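Local structure of uncharacterized protein (Photobacterium profundum, 3R87) at residues M3-Y15 against V70-T83. The protein is a hotdog-fold thioesterase of the 4-hydroxybenzoyl-CoA thioesterase family that probably hydrolyses acyl thioesters. Sequence-based numbering, arbitrary orientation. Where two conformers were deposited one is given.
Sequences MSKIYHHPVQIYY and VEFAEICDIRTSFT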
ATOM      1  N   MET A   3      29.537   9.481  10.749  1.00 31.39           N
ATOM      2  CA  MET A   3      28.594   8.573   9.907  1.00 29.61           C
ATOM      3  C   MET A   3      29.125   7.130   9.771  1.00 24.38           C
ATOM      4  O   MET A   3      30.379   6.887   9.639  1.00 27.30           O
ATOM      5  CB  MET A   3      28.314   9.137   8.458  1.00 32.41           C
ATOM      6  CG  MET A   3      27.190   8.649   7.653  0.50 31.51           C
ATOM      7  SD  MET A   3      25.588   9.561   7.240  0.50 35.55           S
ATOM      8  CE  MET A   3      24.557   9.270   8.498  0.50 15.59           C
ATOM      9  N   SER A   4      28.236   6.154   9.835  1.00 19.87           N
ATOM     10  CA  SER A   4      28.608   4.743   9.701  1.00 17.32           C
ATOM     11  C   SER A   4      29.068   4.490   8.297  1.00 17.91           C
ATOM     12  O   SER A   4      28.870   5.299   7.406  1.00 19.07           O
ATOM     13  CB  SER A   4      27.395   3.892  10.025  1.00 16.46           C
ATOM     14  OG  SER A   4      26.433   4.016   8.989  1.00 13.58           O
ATOM     15  N   LYS A   5      29.571   3.263   8.049  1.00 17.80           N
ATOM     16  CA  LYS A   5      29.682   2.733   6.702  1.00 16.50           C
ATOM     17  C   LYS A   5      28.312   2.739   5.973  1.00 13.32           C
ATOM     18  O   LYS A   5      27.255   2.860   6.631  1.00 13.62           O
ATOM     19  CB  LYS A   5      30.240   1.341   6.686  1.00 18.96           C
ATOM     20  CG  LYS A   5      29.267   0.331   7.328  1.00 21.21           C
ATOM     21  CD  LYS A   5      29.836  -1.113   7.229  1.00 30.41           C
ATOM     22  CE  LYS A   5      28.901  -2.130   7.869  1.00 35.56           C
ATOM     23  NZ  LYS A   5      29.447  -3.569   7.877  1.00 46.11           N
ATOM     24  N   ILE A   6      28.360   2.551   4.673  1.00 12.73           N
ATOM     25  CA  ILE A   6      27.175   2.383   3.865  1.00 11.60           C
ATOM     26  C   ILE A   6      26.731   0.923   3.888  1.00 10.82           C
ATOM     27  O   ILE A   6      27.505   0.023   3.633  1.00 13.78           O
ATOM     28  CB  ILE A   6      27.376   2.910   2.459  1.00 12.77           C
ATOM     29  CG1 ILE A   6      27.657   4.430   2.488  1.00 15.77           C
ATOM     30  CG2 ILE A   6      26.215   2.538   1.566  1.00 14.26           C
ATOM     31  CD1 ILE A   6      28.001   5.070   1.140  1.00 19.18           C
ATOM     32  N   TYR A   7      25.482   0.699   4.235  1.00  9.89           N
ATOM     33  CA  TYR A   7      24.814  -0.598   4.171  1.00  9.92           C
ATOM     34  C   TYR A   7      24.023  -0.677   2.872  1.00  9.82           C
ATOM     35  O   TYR A   7      23.510   0.348   2.407  1.00 11.95           O
ATOM     36  CB  TYR A   7      23.856  -0.773   5.364  1.00 11.09           C
ATOM     37  CG  TYR A   7      24.578  -0.785   6.688  1.00 12.39           C
ATOM     38  CD1 TYR A   7      24.889  -1.996   7.303  1.00 17.62           C
ATOM     39  CD2 TYR A   7      24.934   0.368   7.344  1.00 12.90           C
ATOM     40  CE1 TYR A   7      25.585  -2.001   8.526  1.00 21.45           C
ATOM     41  CE2 TYR A   7      25.634   0.375   8.574  1.00 16.96           C
ATOM     42  CZ  TYR A   7      25.925  -0.805   9.140  1.00 21.38           C
ATOM     43  OH  TYR A   7      26.604  -0.819  10.334  1.00 28.14           O
ATOM     44  N   HIS A   8      23.884  -1.858   2.327  1.00  9.26           N
ATOM     45  CA  HIS A   8      23.213  -2.101   1.079  1.00  9.43           C
ATOM     46  C   HIS A   8      22.036  -3.044   1.288  1.00  9.35           C
ATOM     47  O   HIS A   8      22.198  -4.079   1.938  1.00 11.52           O
ATOM     48  CB  HIS A   8      24.194  -2.737   0.069  1.00 10.18           C
ATOM     49  CG  HIS A   8      25.353  -1.868  -0.262  1.00 10.50           C
ATOM     50  ND1 HIS A   8      25.388  -1.084  -1.366  1.00 10.93           N
ATOM     51  CD2 HIS A   8      26.531  -1.664   0.406  1.00 12.64           C
ATOM     52  CE1 HIS A   8      26.546  -0.401  -1.398  1.00 12.18           C
ATOM     53  NE2 HIS A   8      27.235  -0.744  -0.327  1.00 13.24           N
ATOM     54  N   HIS A   9      20.883  -2.731   0.690  1.00  9.19           N
ATOM     55  CA  HIS A   9      19.693  -3.586   0.774  1.00  9.24           C
ATOM     56  C   HIS A   9      19.005  -3.544  -0.544  1.00  8.37           C
ATOM     57  O   HIS A   9      18.614  -2.495  -1.000  1.00  8.84           O
ATOM     58  CB  HIS A   9      18.756  -3.032   1.884  1.00 11.16           C
ATOM     59  CG  HIS A   9      17.433  -3.771   1.953  1.00 12.73           C
ATOM     60  ND1 HIS A   9      17.365  -5.085   2.271  1.00 16.45           N
ATOM     61  CD2 HIS A   9      16.139  -3.387   1.629  1.00 13.63           C
ATOM     62  CE1 HIS A   9      16.092  -5.501   2.139  1.00 14.83           C
ATOM     63  NE2 HIS A   9      15.317  -4.467   1.823  1.00 15.47           N
ATOM     64  N   PRO A  10      18.827  -4.689  -1.202  1.00  9.00           N
ATOM     65  CA  PRO A  10      18.193  -4.680  -2.526  1.00  8.95           C
ATOM     66  C   PRO A  10      16.690  -4.553  -2.417  1.00  8.85           C
ATOM     67  O   PRO A  10      16.084  -5.115  -1.505  1.00 11.42           O
ATOM     68  CB  PRO A  10      18.567  -6.045  -3.112  1.00 11.69           C
ATOM     69  CG  PRO A  10      18.762  -6.919  -1.881  1.00 15.11           C
ATOM     70  CD  PRO A  10      19.272  -6.070  -0.811  1.00 11.48           C
ATOM     71  N   VAL A  11      16.083  -3.869  -3.371  1.00  8.24           N
ATOM     72  CA  VAL A  11      14.635  -3.803  -3.487  0.75  8.54           C
ATOM     73  C   VAL A  11      14.253  -4.014  -4.936  1.00  7.69           C
ATOM     74  O   VAL A  11      14.672  -3.234  -5.808  1.00  9.08           O
ATOM     75  CB  VAL A  11      14.065  -2.435  -2.967  0.75  9.77           C
ATOM     76  CG1 VAL A  11      12.580  -2.305  -3.359  0.75 10.85           C
ATOM     77  CG2 VAL A  11      14.261  -2.398  -1.457  0.75 10.98           C
ATOM     78  N   GLN A  12      13.420  -5.024  -5.196  1.00  7.63           N
ATOM     79  CA  GLN A  12      12.892  -5.233  -6.525  1.00  7.34           C
ATOM     80  C   GLN A  12      11.560  -4.494  -6.663  1.00  6.91           C
ATOM     81  O   GLN A  12      10.741  -4.473  -5.746  1.00  7.44           O
ATOM     82  CB  GLN A  12      12.706  -6.708  -6.820  1.00  8.64           C
ATOM     83  CG  GLN A  12      12.231  -6.985  -8.205  1.00  9.55           C
ATOM     84  CD  GLN A  12      12.436  -8.362  -8.733  1.00  9.95           C
ATOM     85  OE1 GLN A  12      13.383  -9.066  -8.329  1.00 11.62           O
ATOM     86  NE2 GLN A  12      11.625  -8.767  -9.667  1.00 10.52           N
ATOM     87  N   ILE A  13      11.339  -3.917  -7.847  1.00  7.23           N
ATOM     88  CA  ILE A  13      10.134  -3.141  -8.158  1.00  6.93           C
ATOM     89  C   ILE A  13       9.123  -4.046  -8.865  1.00  6.88           C
ATOM     90  O   ILE A  13       9.379  -4.519  -9.989  1.00  7.73           O
ATOM     91  CB  ILE A  13      10.502  -1.939  -9.024  1.00  7.83           C
ATOM     92  CG1 ILE A  13      11.577  -1.067  -8.348  1.00  8.90           C
ATOM     93  CG2 ILE A  13       9.259  -1.125  -9.375  1.00  7.88           C
ATOM     94  CD1 ILE A  13      11.263  -0.638  -6.936  1.00  9.27           C
ATOM     95  N   TYR A  14       7.985  -4.263  -8.229  1.00  6.94           N
ATOM     96  CA  TYR A  14       6.915  -5.118  -8.721  1.00  7.38           C
ATOM     97  C   TYR A  14       5.719  -4.259  -9.135  1.00  7.02           C
ATOM     98  O   TYR A  14       5.726  -3.026  -9.009  1.00  7.39           O
ATOM     99  CB  TYR A  14       6.494  -6.103  -7.620  1.00  7.45           C
ATOM    100  CG  TYR A  14       7.597  -7.000  -7.145  1.00  7.39           C
ATOM    101  CD1 TYR A  14       7.888  -8.200  -7.841  1.00  8.01           C
ATOM    102  CD2 TYR A  14       8.299  -6.729  -5.997  1.00  7.59           C
ATOM    103  CE1 TYR A  14       8.876  -9.068  -7.356  1.00  8.59           C
ATOM    104  CE2 TYR A  14       9.289  -7.582  -5.533  1.00  8.46           C
ATOM    105  CZ  TYR A  14       9.555  -8.768  -6.207  1.00  8.44           C
ATOM    106  OH  TYR A  14      10.510  -9.617  -5.714  1.00 10.89           O
ATOM    107  N   TYR A  15       4.624  -4.887  -9.588  1.00  7.70           N
ATOM    108  CA  TYR A  15       3.437  -4.128  -9.942  1.00  7.89           C
ATOM    109  C   TYR A  15       2.893  -3.303  -8.770  1.00  7.20           C
ATOM    110  O   TYR A  15       2.345  -2.223  -8.983  1.00  8.50           O
ATOM    111  CB  TYR A  15       2.320  -5.065 -10.446  1.00  9.12           C
ATOM    112  CG  TYR A  15       2.371  -5.331 -11.936  1.00  9.79           C
ATOM    113  CD1 TYR A  15       3.205  -6.237 -12.496  1.00 11.36           C
ATOM    114  CD2 TYR A  15       1.525  -4.644 -12.765  1.00 15.52           C
ATOM    115  CE1 TYR A  15       3.212  -6.455 -13.914  1.00 13.60           C
ATOM    116  CE2 TYR A  15       1.512  -4.862 -14.161  1.00 19.67           C
ATOM    117  CZ  TYR A  15       2.409  -5.713 -14.685  1.00 16.56           C
ATOM    118  OH  TYR A  15       2.432  -5.964 -16.061  1.00 25.19           O
ATOM    119  N   VAL A  70      12.010   5.519 -11.082  1.00  8.22           N
ATOM    120  CA  VAL A  70      12.432   4.145 -10.979  1.00  8.33           C
ATOM    121  C   VAL A  70      11.380   3.281 -11.695  1.00  8.18           C
ATOM    122  O   VAL A  70      10.180   3.518 -11.581  1.00  8.57           O
ATOM    123  CB  VAL A  70      12.604   3.759  -9.524  1.00  8.47           C
ATOM    124  CG1 VAL A  70      12.931   2.307  -9.343  1.00 10.20           C
ATOM    125  CG2 VAL A  70      13.672   4.650  -8.806  1.00  9.68           C
ATOM    126  N   GLU A  71      11.834   2.254 -12.421  1.00  9.08           N
ATOM    127  CA  GLU A  71      10.969   1.496 -13.296  1.00  9.32           C
ATOM    128  C   GLU A  71      10.727   0.063 -12.847  1.00  8.18           C
ATOM    129  O   GLU A  71      11.503  -0.554 -12.114  1.00  8.71           O
ATOM    130  CB  GLU A  71      11.535   1.494 -14.712  1.00 12.77           C
ATOM    131  CG  GLU A  71      11.550   2.917 -15.267  1.00 16.33           C
ATOM    132  CD  GLU A  71      12.195   3.068 -16.587  1.00 24.40           C
ATOM    133  OE1 GLU A  71      12.455   2.100 -17.264  1.00 28.09           O
ATOM    134  OE2 GLU A  71      12.548   4.211 -16.932  1.00 29.79           O
ATOM    135  N   PHE A  72       9.601  -0.481 -13.316  1.00  9.05           N
ATOM    136  CA  PHE A  72       9.231  -1.873 -13.098  1.00  8.63           C
ATOM    137  C   PHE A  72      10.368  -2.820 -13.406  1.00  8.11           C
ATOM    138  O   PHE A  72      11.044  -2.685 -14.447  1.00  9.14           O
ATOM    139  CB  PHE A  72       8.028  -2.210 -13.988  1.00  8.97           C
ATOM    140  CG  PHE A  72       7.644  -3.653 -13.920  1.00  9.10           C
ATOM    141  CD1 PHE A  72       7.185  -4.235 -12.754  1.00  9.09           C
ATOM    142  CD2 PHE A  72       7.729  -4.437 -15.065  1.00 10.55           C
ATOM    143  CE1 PHE A  72       6.847  -5.587 -12.695  1.00  9.90           C
ATOM    144  CE2 PHE A  72       7.386  -5.802 -14.987  1.00 11.96           C
ATOM    145  CZ  PHE A  72       6.948  -6.357 -13.837  1.00 11.25           C
ATOM    146  N   ALA A  73      10.530  -3.793 -12.527  1.00  8.12           N
ATOM    147  CA  ALA A  73      11.455  -4.936 -12.665  1.00  9.00           C
ATOM    148  C   ALA A  73      12.898  -4.552 -12.399  1.00  9.01           C
ATOM    149  O   ALA A  73      13.759  -5.425 -12.427  1.00 11.11           O
ATOM    150  CB  ALA A  73      11.277  -5.664 -14.008  1.00 10.51           C
ATOM    151  N   GLU A  74      13.208  -3.302 -12.095  1.00  8.76           N
ATOM    152  CA  GLU A  74      14.527  -2.943 -11.618  1.00  8.94           C
ATOM    153  C   GLU A  74      14.762  -3.527 -10.234  1.00  8.63           C
ATOM    154  O   GLU A  74      13.845  -3.526  -9.393  1.00  9.94           O
ATOM    155  CB  GLU A  74      14.744  -1.440 -11.644  1.00  9.66           C
ATOM    156  CG  GLU A  74      14.757  -0.934 -13.069  1.00 10.81           C
ATOM    157  CD  GLU A  74      14.970   0.541 -13.279  1.00 11.35           C
ATOM    158  OE1 GLU A  74      15.202   0.891 -14.484  1.00 14.48           O
ATOM    159  OE2 GLU A  74      14.756   1.372 -12.384  1.00 11.12           O
ATOM    160  N   ILE A  75      15.999  -3.942  -9.977  1.00  8.70           N
ATOM    161  CA  ILE A  75      16.452  -4.244  -8.653  1.00  9.22           C
ATOM    162  C   ILE A  75      17.339  -3.083  -8.238  1.00  9.12           C
ATOM    163  O   ILE A  75      18.446  -2.918  -8.741  1.00 11.54           O
ATOM    164  CB  ILE A  75      17.151  -5.592  -8.513  1.00 10.46           C
ATOM    165  CG1 ILE A  75      16.189  -6.732  -8.971  1.00 12.17           C
ATOM    166  CG2 ILE A  75      17.556  -5.778  -7.035  1.00 14.36           C
ATOM    167  CD1 ILE A  75      16.885  -8.094  -8.985  1.00 16.51           C
ATOM    168  N   CYS A  76      16.816  -2.242  -7.370  1.00  9.10           N
ATOM    169  CA  CYS A  76      17.548  -1.081  -6.879  0.90  9.02           C
ATOM    170  C   CYS A  76      18.316  -1.444  -5.647  1.00  8.84           C
ATOM    171  O   CYS A  76      18.076  -2.460  -4.982  1.00 11.43           O
ATOM    172  CB  CYS A  76      16.557   0.005  -6.534  0.90 11.02           C
ATOM    173  SG  CYS A  76      15.747   0.706  -7.981  0.90 13.57           S
ATOM    174  N   ASP A  77      19.339  -0.635  -5.352  1.00  8.82           N
ATOM    175  CA  ASP A  77      20.099  -0.748  -4.111  1.00  8.50           C
ATOM    176  C   ASP A  77      19.704   0.389  -3.200  1.00  8.34           C
ATOM    177  O   ASP A  77      19.834   1.558  -3.573  1.00 10.11           O
ATOM    178  CB  ASP A  77      21.593  -0.679  -4.423  1.00  9.57           C
ATOM    179  CG  ASP A  77      22.492  -1.016  -3.258  1.00  9.85           C
ATOM    180  OD1 ASP A  77      22.041  -1.547  -2.247  1.00 12.02           O
ATOM    181  OD2 ASP A  77      23.709  -0.729  -3.392  1.00 11.27           O
ATOM    182  N   ILE A  78      19.209   0.062  -2.011  1.00  7.89           N
ATOM    183  CA  ILE A  78      18.985   1.060  -0.977  1.00  7.99           C
ATOM    184  C   ILE A  78      20.283   1.151  -0.171  1.00  7.58           C
ATOM    185  O   ILE A  78      20.736   0.147   0.364  1.00  9.32           O
ATOM    186  CB  ILE A  78      17.804   0.719  -0.055  1.00  8.94           C
ATOM    187  CG1 ILE A  78      16.572   0.287  -0.809  1.00 10.44           C
ATOM    188  CG2 ILE A  78      17.598   1.847   0.915  1.00  9.62           C
ATOM    189  CD1 ILE A  78      16.068   1.342  -1.692  1.00 12.93           C
ATOM    190  N   ARG A  79      20.850   2.344  -0.115  1.00  7.52           N
ATOM    191  CA  ARG A  79      22.164   2.560   0.518  1.00  7.84           C
ATOM    192  C   ARG A  79      21.950   3.443   1.717  1.00  8.17           C
ATOM    193  O   ARG A  79      21.453   4.588   1.578  1.00  8.57           O
ATOM    194  CB  ARG A  79      23.100   3.177  -0.501  1.00  8.50           C
ATOM    195  CG  ARG A  79      23.332   2.277  -1.685  1.00  8.85           C
ATOM    196  CD  ARG A  79      24.383   2.800  -2.636  1.00  9.33           C
ATOM    197  NE  ARG A  79      24.546   1.902  -3.749  1.00  9.47           N
ATOM    198  CZ  ARG A  79      25.279   2.186  -4.820  1.00  9.13           C
ATOM    199  NH1 ARG A  79      25.890   3.394  -4.894  1.00  9.96           N
ATOM    200  NH2 ARG A  79      25.364   1.320  -5.800  1.00 10.85           N
ATOM    201  N   THR A  80      22.338   2.966   2.892  1.00  8.07           N
ATOM    202  CA  THR A  80      21.984   3.586   4.154  1.00  8.40           C
ATOM    203  C   THR A  80      23.211   3.789   5.028  1.00  8.69           C
ATOM    204  O   THR A  80      24.014   2.868   5.182  1.00  9.62           O
ATOM    205  CB  THR A  80      21.005   2.661   4.917  1.00  8.93           C
ATOM    206  OG1 THR A  80      19.809   2.516   4.148  1.00  9.00           O
ATOM    207  CG2 THR A  80      20.626   3.171   6.288  1.00 10.53           C
ATOM    208  N   SER A  81      23.314   4.935   5.659  1.00  9.62           N
ATOM    209  CA  SER A  81      24.240   5.140   6.746  0.75  9.92           C
ATOM    210  C   SER A  81      23.526   5.838   7.892  1.00 10.25           C
ATOM    211  O   SER A  81      22.449   6.422   7.706  1.00 10.84           O
ATOM    212  CB  SER A  81      25.483   5.942   6.313  0.75 11.45           C
ATOM    213  OG  SER A  81      25.076   7.220   5.931  0.75 12.16           O
ATOM    214  N   PHE A  82      24.088   5.775   9.093  1.00 11.86           N
ATOM    215  CA  PHE A  82      23.528   6.411  10.275  1.00 12.23           C
ATOM    216  C   PHE A  82      24.564   7.112  11.046  1.00 13.42           C
ATOM    217  O   PHE A  82      25.769   6.772  11.006  1.00 14.40           O
ATOM    218  CB  PHE A  82      22.747   5.416  11.226  1.00 14.62           C
ATOM    219  CG  PHE A  82      23.612   4.397  11.859  1.00 15.83           C
ATOM    220  CD1 PHE A  82      23.852   3.104  11.299  1.00 15.27           C
ATOM    221  CD2 PHE A  82      24.242   4.699  13.094  1.00 18.39           C
ATOM    222  CE1 PHE A  82      24.668   2.184  11.916  1.00 17.34           C
ATOM    223  CE2 PHE A  82      25.091   3.750  13.658  1.00 20.10           C
ATOM    224  CZ  PHE A  82      25.284   2.452  13.088  1.00 19.83           C
ATOM    225  N   THR A  83      24.122   8.113  11.802  1.00 15.42           N
ATOM    226  CA  THR A  83      24.957   8.774  12.785  0.75 19.23           C
ATOM    227  C   THR A  83      24.067   9.020  14.008  1.00 17.78           C
ATOM    228  O   THR A  83      22.916   9.319  13.942  1.00 19.57           O
ATOM    229  CB  THR A  83      25.438  10.110  12.253  0.75 23.70           C
ATOM    230  OG1 THR A  83      24.480  11.068  12.379  0.75 29.23           O
ATOM    231  CG2 THR A  83      25.680  10.119  10.735  0.75 19.76           C
TER
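Asp77 meets the His8 ring at its edge and in its plane: ND1 gives its hydrogen to OD2 at 2.7 Å, on the syn lone pair, with ring and carboxylate only 19° apart. The same oxygen accepts the N-H of Arg79 NE, at 2.8 Å, from above the carboxylate plane, closing a salt bridge. A carboxylate suits this place because one oxygen can accept from both neighbours, and CG of Asp77 lying anti to its backbone N (chi1 -170°) swings it across to His8. Arg79 also makes a cation-pi contact with Trp97. Near Met3, one face of the Phe82 ring carries CB of Ser4 in a CH-pi contact, 3.9 Å from the centroid, while the Tyr7 hydroxyl comes to that ring's edge. Small Ser4 fits over the ring, and its OG accepts the straight N-H of Phe82 at 2.9 Å while donating to Lys5 O, so it takes the acceptor's part that a backbone carbonyl would otherwise play.

Strand 7-12 runs antiparallel alongside strand 75-85 in the hotdog fold, in which helix 28-41 packs against the face bearing Tyr7, Ile78 and Thr80. Tyr7–Thr80, His9–Ile78 and Val11–Cys76 are the hydrogen-bonded pairs; Pro10, which has no N-H to give, sits in a non-hydrogen-bonded pair with Asp77. On the helix side Val11, in the conformer given, packs on Ile78 through CG2, and the His9 ring stacks on His39.

Past the strand, Ile13 is gripped by backbone bonds to Glu74 and Ala73 at the type II turn, and its CG1 reaches CG1 of Val70 at 3.8 Å. The Phe72 and Tyr15 rings meet obliquely, centroids 5.0 Å apart, and both also touch His20 of a third subunit.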